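Local coordinates for protein uncharacterized oxidoreductase yvaA (Bacillus subtilis subsp. subtilis, PDB 3GDO) that catalyses the reversible NADPH-dependent reduction of scyllo-inosose to scyllo-inositol and cannot use NADH in place of NADPH, at residues B[18-23]-B[255-260]; B[24-29]-B[263-268]; B[94-99]-B[175-180]; B[100-105]-B[329-334]. All blocks are in the same frame, centred on the assembly; numbering follows the deposited sequence.

Contact 1. Residues B[18-23]-B[255-260]; sequences SVFHGP and GQEDAL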
loop_
_atom_site.group_PDB
_atom_site.type_symbol
_atom_site.label_atom_id
_atom_site.label_comp_id
_atom_site.label_asym_id
_atom_site.label_seq_id
_atom_site.Cartn_x
_atom_site.Cartn_y
_atom_site.Cartn_z
ATOM N N SER B 18 -31.163 14.298 7.247
ATOM C CA SER B 18 -31.981 13.522 8.198
ATOM C C SER B 18 -31.207 12.517 9.026
ATOM O O SER B 18 -31.673 12.089 10.086
ATOM C CB SER B 18 -33.071 12.754 7.443
ATOM O OG SER B 18 -32.466 11.762 6.600
ATOM N N VAL B 19 -30.057 12.081 8.527
ATOM C CA VAL B 19 -29.305 11.030 9.233
ATOM C C VAL B 19 -27.987 11.561 9.793
ATOM O O VAL B 19 -27.647 11.290 10.935
ATOM C CB VAL B 19 -29.054 9.769 8.334
ATOM C CG1 VAL B 19 -28.257 8.712 9.100
ATOM C CG2 VAL B 19 -30.401 9.161 7.851
ATOM N N PHE B 20 -27.236 12.304 8.996
ATOM C CA PHE B 20 -25.859 12.707 9.433
ATOM C C PHE B 20 -25.783 14.037 10.218
ATOM O O PHE B 20 -24.848 14.235 10.991
ATOM C CB PHE B 20 -24.848 12.678 8.271
ATOM C CG PHE B 20 -24.766 11.312 7.546
ATOM C CD1 PHE B 20 -24.834 10.103 8.257
ATOM C CD2 PHE B 20 -24.616 11.257 6.161
ATOM C CE1 PHE B 20 -24.770 8.839 7.593
ATOM C CE2 PHE B 20 -24.557 10.011 5.472
ATOM C CZ PHE B 20 -24.629 8.802 6.186
ATOM N N HIS B 21 -26.762 14.932 10.040
ATOM C CA HIS B 21 -26.689 16.257 10.680
ATOM C C HIS B 21 -27.765 16.476 11.718
ATOM O O HIS B 21 -27.475 16.813 12.879
ATOM C CB HIS B 21 -26.693 17.373 9.616
ATOM C CG HIS B 21 -25.440 17.406 8.796
ATOM N ND1 HIS B 21 -24.342 18.169 9.139
ATOM C CD2 HIS B 21 -25.101 16.750 7.652
ATOM C CE1 HIS B 21 -23.393 18.008 8.225
ATOM N NE2 HIS B 21 -23.822 17.134 7.323
ATOM N N GLY B 22 -29.006 16.287 11.286
ATOM C CA GLY B 22 -30.185 16.433 12.110
ATOM C C GLY B 22 -30.099 15.819 13.479
ATOM O O GLY B 22 -30.290 16.524 14.459
ATOM N N PRO B 23 -29.807 14.502 13.562
ATOM C CA PRO B 23 -29.761 13.837 14.854
ATOM C C PRO B 23 -28.678 14.398 15.775
ATOM O O PRO B 23 -28.827 14.356 16.997
ATOM C CB PRO B 23 -29.429 12.387 14.475
ATOM C CG PRO B 23 -29.971 12.207 13.153
ATOM C CD PRO B 23 -29.813 13.524 12.455
ATOM N N GLY B 255 -17.686 3.465 13.790
ATOM C CA GLY B 255 -19.088 3.037 13.874
ATOM C C GLY B 255 -20.199 4.123 13.903
ATOM O O GLY B 255 -21.378 3.796 13.782
ATOM N N GLN B 256 -19.860 5.412 14.010
ATOM C CA GLN B 256 -20.927 6.456 14.147
ATOM C C GLN B 256 -21.948 6.572 13.011
ATOM O O GLN B 256 -23.156 6.651 13.261
ATOM C CB GLN B 256 -20.342 7.812 14.439
ATOM C CG GLN B 256 -19.503 7.877 15.702
ATOM C CD GLN B 256 -18.849 9.205 15.797
ATOM O OE1 GLN B 256 -19.464 10.185 16.268
ATOM N NE2 GLN B 256 -17.617 9.292 15.272
ATOM N N GLU B 257 -21.492 6.601 11.763
ATOM C CA GLU B 257 -22.457 6.634 10.680
ATOM C C GLU B 257 -23.454 5.476 10.705
ATOM O O GLU B 257 -24.620 5.687 10.414
ATOM C CB GLU B 257 -21.789 6.755 9.316
ATOM C CG GLU B 257 -21.289 8.165 9.068
ATOM C CD GLU B 257 -21.137 8.456 7.592
ATOM O OE1 GLU B 257 -20.975 9.638 7.241
ATOM O OE2 GLU B 257 -21.190 7.504 6.783
ATOM N N ASP B 258 -23.014 4.268 11.058
ATOM C CA ASP B 258 -23.938 3.129 11.145
ATOM C C ASP B 258 -24.900 3.283 12.302
ATOM O O ASP B 258 -26.072 2.952 12.162
ATOM C CB ASP B 258 -23.211 1.775 11.283
ATOM C CG ASP B 258 -22.620 1.295 9.973
ATOM O OD1 ASP B 258 -22.877 1.904 8.913
ATOM O OD2 ASP B 258 -21.878 0.299 10.002
ATOM N N ALA B 259 -24.411 3.741 13.446
ATOM C CA ALA B 259 -25.324 4.040 14.559
ATOM C C ALA B 259 -26.405 5.055 14.132
ATOM O O ALA B 259 -27.589 4.862 14.429
ATOM C CB ALA B 259 -24.556 4.554 15.773
ATOM N N LEU B 260 -25.996 6.105 13.412
ATOM C CA LEU B 260 -26.930 7.127 12.904
ATOM C C LEU B 260 -27.916 6.560 11.897
ATOM O O LEU B 260 -29.080 6.923 11.913
ATOM C CB LEU B 260 -26.174 8.323 12.282
ATOM C CG LEU B 260 -25.360 9.219 13.231
ATOM C CD1 LEU B 260 -24.433 10.141 12.437
ATOM C CD2 LEU B 260 -26.279 10.018 14.193
#

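Contact 2. Residues B[24-29]-B[263-268]; sequences LLDVLD and GRKPED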
loop_
_atom_site.group_PDB
_atom_site.type_symbol
_atom_site.label_atom_id
_atom_site.label_comp_id
_atom_site.label_asym_id
_atom_site.label_seq_id
_atom_site.Cartn_x
_atom_site.Cartn_y
_atom_site.Cartn_z
ATOM N N LEU B 24 -27.575 14.884 15.213
ATOM C CA LEU B 24 -26.496 15.427 16.042
ATOM C C LEU B 24 -26.898 16.810 16.590
ATOM O O LEU B 24 -26.720 17.104 17.783
ATOM C CB LEU B 24 -25.205 15.526 15.237
ATOM C CG LEU B 24 -24.646 14.206 14.689
ATOM C CD1 LEU B 24 -23.341 14.421 13.959
ATOM C CD2 LEU B 24 -24.475 13.177 15.810
ATOM N N LEU B 25 -27.436 17.645 15.702
ATOM C CA LEU B 25 -27.879 18.994 16.066
ATOM C C LEU B 25 -28.965 18.889 17.123
ATOM O O LEU B 25 -28.934 19.601 18.118
ATOM C CB LEU B 25 -28.344 19.782 14.841
ATOM C CG LEU B 25 -27.264 20.203 13.824
ATOM C CD1 LEU B 25 -27.869 20.701 12.513
ATOM C CD2 LEU B 25 -26.388 21.283 14.411
ATOM N N ASP B 26 -29.853 17.919 16.947
ATOM C CA ASP B 26 -30.919 17.592 17.900
ATOM C C ASP B 26 -30.490 17.343 19.353
ATOM O O ASP B 26 -31.259 17.645 20.261
ATOM C CB ASP B 26 -31.723 16.394 17.369
ATOM C CG ASP B 26 -32.927 16.057 18.231
ATOM O OD1 ASP B 26 -33.872 16.867 18.248
ATOM O OD2 ASP B 26 -32.939 14.981 18.874
ATOM N N VAL B 27 -29.311 16.769 19.604
ATOM C CA VAL B 27 -28.937 16.517 21.014
ATOM C C VAL B 27 -28.138 17.653 21.671
ATOM O O VAL B 27 -27.795 17.569 22.841
ATOM C CB VAL B 27 -28.245 15.142 21.262
ATOM C CG1 VAL B 27 -29.123 13.998 20.772
ATOM C CG2 VAL B 27 -26.857 15.096 20.597
ATOM N N LEU B 28 -27.820 18.692 20.917
ATOM C CA LEU B 28 -27.007 19.783 21.439
ATOM C C LEU B 28 -27.878 20.990 21.823
ATOM O O LEU B 28 -28.445 21.632 20.952
ATOM C CB LEU B 28 -25.972 20.201 20.382
ATOM C CG LEU B 28 -24.894 19.148 20.076
ATOM C CD1 LEU B 28 -23.997 19.617 18.961
ATOM C CD2 LEU B 28 -24.103 18.835 21.347
ATOM N N ASP B 29 -27.996 21.320 23.109
ATOM C CA ASP B 29 -28.855 22.485 23.422
ATOM C C ASP B 29 -28.368 23.862 22.948
ATOM O O ASP B 29 -29.159 24.822 22.938
ATOM C CB ASP B 29 -29.451 22.508 24.841
ATOM C CG ASP B 29 -28.657 21.709 25.849
ATOM O OD1 ASP B 29 -27.455 21.999 26.046
ATOM O OD2 ASP B 29 -29.259 20.825 26.496
ATOM N N GLY B 263 -30.963 4.825 13.408
ATOM C CA GLY B 263 -31.779 5.704 14.273
ATOM C C GLY B 263 -31.311 5.935 15.707
ATOM O O GLY B 263 -32.093 6.394 16.538
ATOM N N ARG B 264 -30.053 5.638 16.027
ATOM C CA ARG B 264 -29.529 5.918 17.367
ATOM C C ARG B 264 -28.964 7.343 17.440
ATOM O O ARG B 264 -28.604 7.940 16.418
ATOM C CB ARG B 264 -28.484 4.872 17.798
ATOM C CG ARG B 264 -29.022 3.437 17.916
ATOM C CD ARG B 264 -28.031 2.483 18.604
ATOM N NE ARG B 264 -26.930 2.054 17.735
ATOM C CZ ARG B 264 -26.983 0.996 16.931
ATOM N NH1 ARG B 264 -28.086 0.271 16.887
ATOM N NH2 ARG B 264 -25.944 0.667 16.167
ATOM N N LYS B 265 -28.914 7.886 18.647
ATOM C CA LYS B 265 -28.472 9.255 18.895
ATOM C C LYS B 265 -27.386 9.182 19.920
ATOM O O LYS B 265 -27.356 8.227 20.664
ATOM C CB LYS B 265 -29.617 10.088 19.496
ATOM C CG LYS B 265 -30.500 10.803 18.486
ATOM C CD LYS B 265 -31.534 11.677 19.190
ATOM C CE LYS B 265 -32.853 11.679 18.433
ATOM N NZ LYS B 265 -32.660 12.104 16.993
ATOM N N PRO B 266 -26.497 10.193 19.973
ATOM C CA PRO B 266 -25.521 10.266 21.073
ATOM C C PRO B 266 -26.206 10.626 22.405
ATOM O O PRO B 266 -26.811 11.688 22.505
ATOM C CB PRO B 266 -24.586 11.390 20.643
ATOM C CG PRO B 266 -24.878 11.641 19.185
ATOM C CD PRO B 266 -26.286 11.245 18.966
ATOM N N GLU B 267 -26.132 9.750 23.404
ATOM C CA GLU B 267 -26.877 9.983 24.646
ATOM C C GLU B 267 -26.108 9.600 25.881
ATOM O O GLU B 267 -26.494 9.982 26.988
ATOM C CB GLU B 267 -28.205 9.242 24.635
ATOM C CG GLU B 267 -29.344 10.067 24.074
ATOM C CD GLU B 267 -30.354 9.232 23.299
ATOM O OE1 GLU B 267 -30.220 7.983 23.283
ATOM O OE2 GLU B 267 -31.284 9.830 22.705
ATOM N N ASP B 268 -25.029 8.841 25.695
ATOM C CA ASP B 268 -24.136 8.491 26.798
ATOM C C ASP B 268 -22.697 8.349 26.307
ATOM O O ASP B 268 -22.419 8.554 25.115
ATOM C CB ASP B 268 -24.599 7.203 27.482
ATOM C CG ASP B 268 -24.571 6.015 26.553
ATOM O OD1 ASP B 268 -25.567 5.274 26.514
ATOM O OD2 ASP B 268 -23.564 5.825 25.834
#

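Contact 3. Residues B[94-99]-B[175-180]; sequences MEKPMT and LYDLGS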
loop_
_atom_site.group_PDB
_atom_site.type_symbol
_atom_site.label_atom_id
_atom_site.label_comp_id
_atom_site.label_asym_id
_atom_site.label_seq_id
_atom_site.Cartn_x
_atom_site.Cartn_y
_atom_site.Cartn_z
ATOM N N MET B 94 -20.797 23.466 4.926
ATOM C CA MET B 94 -20.916 22.783 3.623
ATOM C C MET B 94 -20.523 21.319 3.828
ATOM O O MET B 94 -19.677 21.017 4.673
ATOM C CB MET B 94 -19.922 23.359 2.588
ATOM C CG MET B 94 -19.842 24.880 2.396
ATOM S SD MET B 94 -18.703 25.417 1.091
ATOM C CE MET B 94 -19.476 24.862 -0.392
ATOM N N GLU B 95 -21.098 20.407 3.041
ATOM C CA GLU B 95 -20.628 19.007 3.092
ATOM C C GLU B 95 -19.287 18.897 2.365
ATOM O O GLU B 95 -18.924 19.777 1.575
ATOM C CB GLU B 95 -21.651 18.010 2.512
ATOM C CG GLU B 95 -22.555 17.319 3.550
ATOM C CD GLU B 95 -21.854 16.267 4.433
ATOM O OE1 GLU B 95 -20.591 16.096 4.354
ATOM O OE2 GLU B 95 -22.590 15.631 5.228
ATOM N N LYS B 96 -18.527 17.845 2.677
ATOM C CA LYS B 96 -17.405 17.463 1.816
ATOM C C LYS B 96 -17.970 16.717 0.582
ATOM O O LYS B 96 -19.069 16.211 0.642
ATOM C CB LYS B 96 -16.382 16.598 2.554
ATOM C CG LYS B 96 -16.939 15.519 3.477
ATOM C CD LYS B 96 -17.711 14.419 2.741
ATOM C CE LYS B 96 -16.856 13.693 1.742
ATOM N NZ LYS B 96 -17.601 12.566 1.171
ATOM N N PRO B 97 -17.261 16.703 -0.559
ATOM C CA PRO B 97 -16.110 17.496 -0.891
ATOM C C PRO B 97 -16.618 18.897 -1.129
ATOM O O PRO B 97 -17.695 19.058 -1.697
ATOM C CB PRO B 97 -15.617 16.853 -2.187
ATOM C CG PRO B 97 -16.893 16.367 -2.852
ATOM C CD PRO B 97 -17.704 15.864 -1.698
ATOM N N MET B 98 -15.868 19.890 -0.661
ATOM C CA MET B 98 -16.293 21.304 -0.708
ATOM C C MET B 98 -16.883 21.707 -2.080
ATOM O O MET B 98 -18.056 22.058 -2.162
ATOM C CB MET B 98 -15.106 22.195 -0.292
ATOM C CG MET B 98 -15.388 23.695 -0.149
ATOM S SD MET B 98 -13.833 24.591 0.182
ATOM C CE MET B 98 -14.628 26.208 0.423
ATOM N N THR B 99 -16.077 21.649 -3.137
ATOM C CA THR B 99 -16.543 21.915 -4.514
ATOM C C THR B 99 -15.777 20.999 -5.475
ATOM O O THR B 99 -14.870 20.303 -5.045
ATOM C CB THR B 99 -16.235 23.364 -4.948
ATOM O OG1 THR B 99 -14.875 23.665 -4.628
ATOM C CG2 THR B 99 -17.162 24.369 -4.246
ATOM N N LEU B 175 -12.725 9.166 -5.348
ATOM C CA LEU B 175 -11.671 10.064 -4.865
ATOM C C LEU B 175 -12.286 11.323 -4.200
ATOM O O LEU B 175 -11.892 11.728 -3.096
ATOM C CB LEU B 175 -10.697 10.442 -6.010
ATOM C CG LEU B 175 -9.619 11.482 -5.704
ATOM C CD1 LEU B 175 -8.676 11.030 -4.552
ATOM C CD2 LEU B 175 -8.834 11.883 -6.978
ATOM N N TYR B 176 -13.280 11.928 -4.857
ATOM C CA TYR B 176 -14.057 12.992 -4.203
ATOM C C TYR B 176 -14.821 12.489 -2.985
ATOM O O TYR B 176 -14.791 13.107 -1.922
ATOM C CB TYR B 176 -15.069 13.603 -5.161
ATOM C CG TYR B 176 -14.459 14.625 -6.097
ATOM C CD1 TYR B 176 -14.169 14.298 -7.424
ATOM C CD2 TYR B 176 -14.190 15.904 -5.647
ATOM C CE1 TYR B 176 -13.631 15.264 -8.297
ATOM C CE2 TYR B 176 -13.638 16.877 -6.497
ATOM C CZ TYR B 176 -13.365 16.553 -7.807
ATOM O OH TYR B 176 -12.813 17.529 -8.626
ATOM N N ASP B 177 -15.495 11.366 -3.124
ATOM C CA ASP B 177 -16.391 10.943 -2.068
ATOM C C ASP B 177 -15.670 10.330 -0.847
ATOM O O ASP B 177 -16.004 10.638 0.295
ATOM C CB ASP B 177 -17.407 9.965 -2.612
ATOM C CG ASP B 177 -18.428 9.591 -1.583
ATOM O OD1 ASP B 177 -18.725 10.417 -0.684
ATOM O OD2 ASP B 177 -18.953 8.478 -1.651
ATOM N N LEU B 178 -14.662 9.510 -1.081
ATOM C CA LEU B 178 -13.972 8.803 0.016
ATOM C C LEU B 178 -12.580 9.345 0.202
ATOM O O LEU B 178 -12.149 9.574 1.339
ATOM C CB LEU B 178 -13.887 7.287 -0.269
ATOM C CG LEU B 178 -15.178 6.510 -0.591
ATOM C CD1 LEU B 178 -14.855 5.003 -0.643
ATOM C CD2 LEU B 178 -16.324 6.758 0.327
ATOM N N GLY B 179 -11.877 9.550 -0.917
ATOM C CA GLY B 179 -10.514 10.072 -0.874
ATOM C C GLY B 179 -10.418 11.378 -0.098
ATOM O O GLY B 179 -9.446 11.586 0.639
ATOM N N SER B 180 -11.447 12.224 -0.234
ATOM C CA SER B 180 -11.469 13.526 0.439
ATOM C C SER B 180 -11.295 13.384 1.957
ATOM O O SER B 180 -10.534 14.120 2.576
ATOM C CB SER B 180 -12.709 14.360 0.040
ATOM O OG SER B 180 -13.914 13.761 0.453
#

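Contact 4. Residues B[100-105]-B[329-334]; sequences ATAEEG and VIRIIE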
loop_
_atom_site.group_PDB
_atom_site.type_symbol
_atom_site.label_atom_id
_atom_site.label_comp_id
_atom_site.label_asym_id
_atom_site.label_seq_id
_atom_site.Cartn_x
_atom_site.Cartn_y
_atom_site.Cartn_z
ATOM N N ALA B 100 -16.079 21.040 -6.773
ATOM C CA ALA B 100 -15.280 20.303 -7.747
ATOM C C ALA B 100 -13.882 20.905 -8.001
ATOM O O ALA B 100 -12.924 20.177 -8.284
ATOM C CB ALA B 100 -16.053 20.139 -9.072
ATOM N N THR B 101 -13.760 22.238 -7.927
ATOM C CA THR B 101 -12.476 22.885 -8.225
ATOM C C THR B 101 -12.051 23.771 -7.073
ATOM O O THR B 101 -12.895 24.276 -6.303
ATOM C CB THR B 101 -12.478 23.744 -9.556
ATOM O OG1 THR B 101 -13.412 24.813 -9.439
ATOM C CG2 THR B 101 -12.837 22.907 -10.806
ATOM N N ALA B 102 -10.742 23.966 -6.966
ATOM C CA ALA B 102 -10.173 24.819 -5.934
ATOM C C ALA B 102 -10.600 26.297 -6.125
ATOM O O ALA B 102 -10.845 27.004 -5.149
ATOM C CB ALA B 102 -8.650 24.681 -5.935
ATOM N N GLU B 103 -10.676 26.719 -7.389
ATOM C CA GLU B 103 -11.086 28.070 -7.837
ATOM C C GLU B 103 -12.502 28.427 -7.368
ATOM O O GLU B 103 -12.760 29.544 -6.897
ATOM C CB GLU B 103 -11.003 28.134 -9.389
ATOM C CG GLU B 103 -10.595 29.485 -10.012
ATOM C CD GLU B 103 -10.133 29.373 -11.512
ATOM O OE1 GLU B 103 -10.516 30.227 -12.358
ATOM O OE2 GLU B 103 -9.372 28.436 -11.850
ATOM N N GLU B 104 -13.421 27.472 -7.460
ATOM C CA GLU B 104 -14.768 27.660 -6.933
ATOM C C GLU B 104 -14.738 27.824 -5.426
ATOM O O GLU B 104 -15.419 28.690 -4.873
ATOM C CB GLU B 104 -15.676 26.491 -7.294
ATOM C CG GLU B 104 -15.851 26.289 -8.771
ATOM C CD GLU B 104 -16.539 24.964 -9.073
ATOM O OE1 GLU B 104 -15.924 23.895 -8.888
ATOM O OE2 GLU B 104 -17.698 24.997 -9.501
ATOM N N GLY B 105 -13.959 26.982 -4.757
ATOM C CA GLY B 105 -13.766 27.100 -3.323
ATOM C C GLY B 105 -13.174 28.432 -2.859
ATOM O O GLY B 105 -13.611 28.974 -1.821
ATOM N N VAL B 329 -7.881 20.347 0.269
ATOM C CA VAL B 329 -8.318 18.974 -0.105
ATOM C C VAL B 329 -8.610 18.906 -1.580
ATOM O O VAL B 329 -8.152 17.985 -2.284
ATOM C CB VAL B 329 -9.569 18.559 0.670
ATOM C CG1 VAL B 329 -10.062 17.146 0.240
ATOM C CG2 VAL B 329 -9.255 18.579 2.123
ATOM N N ILE B 330 -9.357 19.895 -2.051
ATOM C CA ILE B 330 -9.687 19.986 -3.469
ATOM C C ILE B 330 -8.453 20.186 -4.304
ATOM O O ILE B 330 -8.334 19.617 -5.359
ATOM C CB ILE B 330 -10.729 21.109 -3.757
ATOM C CG1 ILE B 330 -11.995 20.907 -2.902
ATOM C CG2 ILE B 330 -11.087 21.138 -5.224
ATOM C CD1 ILE B 330 -12.531 19.412 -2.857
ATOM N N ARG B 331 -7.513 20.979 -3.805
ATOM C CA ARG B 331 -6.231 21.175 -4.470
ATOM C C ARG B 331 -5.483 19.845 -4.656
ATOM O O ARG B 331 -4.882 19.595 -5.709
ATOM C CB ARG B 331 -5.351 22.136 -3.654
ATOM C CG ARG B 331 -5.737 23.610 -3.820
ATOM C CD ARG B 331 -4.515 24.519 -3.706
ATOM N NE ARG B 331 -4.610 25.301 -2.485
ATOM C CZ ARG B 331 -5.226 26.481 -2.407
ATOM N NH1 ARG B 331 -5.791 27.011 -3.496
ATOM N NH2 ARG B 331 -5.288 27.126 -1.235
ATOM N N ILE B 332 -5.516 18.992 -3.625
ATOM C CA ILE B 332 -4.816 17.706 -3.736
ATOM C C ILE B 332 -5.558 16.832 -4.715
ATOM O O ILE B 332 -4.921 16.145 -5.509
ATOM C CB ILE B 332 -4.727 16.955 -2.382
ATOM C CG1 ILE B 332 -3.872 17.746 -1.407
ATOM C CG2 ILE B 332 -4.149 15.479 -2.582
ATOM C CD1 ILE B 332 -2.460 17.981 -1.900
ATOM N N ILE B 333 -6.901 16.860 -4.662
ATOM C CA ILE B 333 -7.724 16.052 -5.577
ATOM C C ILE B 333 -7.469 16.426 -7.054
ATOM O O ILE B 333 -7.264 15.540 -7.881
ATOM C CB ILE B 333 -9.217 16.115 -5.207
ATOM C CG1 ILE B 333 -9.460 15.327 -3.913
ATOM C CG2 ILE B 333 -10.068 15.523 -6.265
ATOM C CD1 ILE B 333 -10.847 15.500 -3.402
ATOM N N GLU B 334 -7.404 17.726 -7.362
ATOM C CA GLU B 334 -7.163 18.182 -8.747
ATOM C C GLU B 334 -5.786 17.832 -9.245
ATOM O O GLU B 334 -5.613 17.455 -10.410
ATOM C CB GLU B 334 -7.410 19.710 -8.896
ATOM C CG GLU B 334 -8.903 20.090 -8.938
ATOM C CD GLU B 334 -9.168 21.595 -9.298
ATOM O OE1 GLU B 334 -9.662 21.875 -10.415
ATOM O OE2 GLU B 334 -8.889 22.486 -8.464
#

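Contact 1. Residues B[18-23]-B[255-260]
F20 and E257 meet by stacking their flat groups. The E257 carboxylate lies over one face of the F20 ring, with the two planes 7° apart. OE1 of E257 stands 3.7 Å above the F20 ring plane, over its centre. E257 CD is 3.7 Å from F20 CE1, so the carboxylate carbon sits above the rim. The E257 chain is extended beyond CG (chi2 -157°), which carries CD out over the ring. Negative charge over a ring face would probably be unfavourable by itself; the salt bridge of OE1 to R125 is likely to offset it.

The axes of helical segments 18-23 and 256-260 approach to 9.5 Å, at about a right angle. Helix 15-26 is the first helix of the Rossmann fold and follows strand 6-11 through a glycine-rich turn. Helix 256-261 belongs to the C-terminal domain, so the contact joins the two domains.

L260 packs against V19, F20 and P23. Its CB is 3.6 Å from V19 O, and its CD2 reaches P23 CB at 4.0 Å. Its other methyl, CD1, comes to the edge of the F20 ring, 4.2 Å from F20 CD1. V19 places CG1 anti to its backbone N (chi1 179°). This methyl packs against the L260 carbonyl, with V19 CG1 3.4 Å from L260 O, and lies 3.8 Å from L260 CB.

Contact 2. Residues B[24-29]-B[263-268]
K265 runs past V27 and crosses D26 near the end of helix 15-26, the first helix of the Rossmann domain. K265 itself belongs to the C-terminal domain. Its loop follows helix 256-261, which ends in a Schellman motif with G263 at the C-prime position.

The K265 side chain starts beside V27 and ends at D26. Its CB is 4.1 Å from V27 CG1, and CG stays beside the same methyl. CD is 3.7 Å from V27 CG1 and 3.6 Å from D26 OD2, so it touches both residues. CE is 3.3 Å from D26 OD2. NZ forms a long salt bridge with D26, 3.4 Å from OD2, with CE as close to OD2 as NZ is. The chain bends at its last two torsions, and chi4 (-55°) turns NZ out of the extended line. An alanine in place of K265 would probably leave the D26 carboxylate without this charge partner and uncover part of V27 CG1.

P266 packs on V27 and L24. Both V27 methyls rest against P266 O, CG1 at 3.7 Å. L24 crosses P266 at about a right angle, bringing L24 CD2 to 3.7 Å from P266 CG.

Contact 3. Residues B[94-99]-B[175-180]
The segment 94-99 carries the Glu-Lys-Pro sequence found at the end of the fifth strand of the Rossmann sheet in many Gfo/Idh/MocA enzymes. Its proline, P97, follows a cis peptide bond. Helix 174-190 of the C-terminal domain faces it.

K96 carries the polar link. Its NZ donates to D177 O at 2.7 Å. The bond lies in the carbonyl plane, on a lone pair, with a C=O...N angle of 131°. NZ also forms a salt bridge with D177 OD1 at 3.1 Å, so one residue holds the amine through its backbone and its carboxylate. D177 CG is anti to its backbone N (chi1 -175°), which brings it round to K96 although CB points away. K96 is curled, with bends at chi2 and chi3, and its CE comes to 3.2 Å from S180 OG. The S180 hydroxyl donates to Y176 O at 2.6 Å, within the helix.

P97 packs beside the same turn. Its CB meets the edge of the Y176 ring in plane, 3.9 Å from Y176 CD2. The same CB is 3.8 Å from Y176 O. The Y176 hydroxyl is hydrogen-bonded to A100 O.

In relatives this lysine lies in the cleft where cofactor and substrate meet. The contact is consistent with such a place here: D177 holds the K96 amine by two bonds at the junction of the two domains, which would limit its freedom to move.

Contact 4. Residues B[100-105]-B[329-334]
A102 and I330 bring their backbones together, with CA atoms 5.4 Å apart, where the start of helix 102-115 meets the side of helix 323-342. E334 makes the polar bond. A102 N donates to E334 OE2 at 2.8 Å, with a nearly straight N-H...O angle of 167°. The donor stands above the carboxylate plane, 51° out of it. The other oxygen, E334 OE1, lies 3.4 Å from T101 CG2. The E334 chain is extended beyond CG (chi2 -172°), which carries CD out toward the helix start.

T101 and E104 form a capping box at this end of helix 102-115, in the Rossmann domain, with T101 as N-cap. E104 N gives a weak bond to T101 OG1, and T101 N gives a weak bond to E104 OE1. T101 OG1 also donates to E104 OE1 at 2.7 Å. E334, from the C-terminal domain, thus takes the N-H of the first helical residue while the box is closed within the segment. A carboxylate at a helix N-terminus is probably favoured by the helix dipole. An alanine in place of E334 would probably leave A102 N without its acceptor and open a gap beside T101 CG2.

I330 packs under the same peptide. Its CG2 is anti to the backbone N and sits 3.3 Å from A102 N and 3.4 Å from T101 C. R331 adds its CG, 3.8 Å from A102 CB. Its guanidinium is bound by salt bridges to E324 and E106.

Overall arrangement
All four contacts join the Rossmann domain to the C-terminal domain. Contacts 1 and 2 share helix 15-26, and their centres are 9 Å apart. L260 CD2 of contact 1 packs 4.0 Å from L24 CD2 of contact 2. Contacts 3 and 4 form a second pair, 10 Å apart between centres, where T99 O packs 3.3 Å from I330 CD1. The centres of contacts 2 and 4 are 32 Å apart, on opposite sides of the chain's centre. Contact 3 also reaches contact 1: in the conformer given, E95 OE2 lies 2.9 Å from H21 NE2, a probable hydrogen bond. Contact 3 carries the Glu-Lys-Pro turn, probably beside the NADPH and substrate cleft, as in relatives.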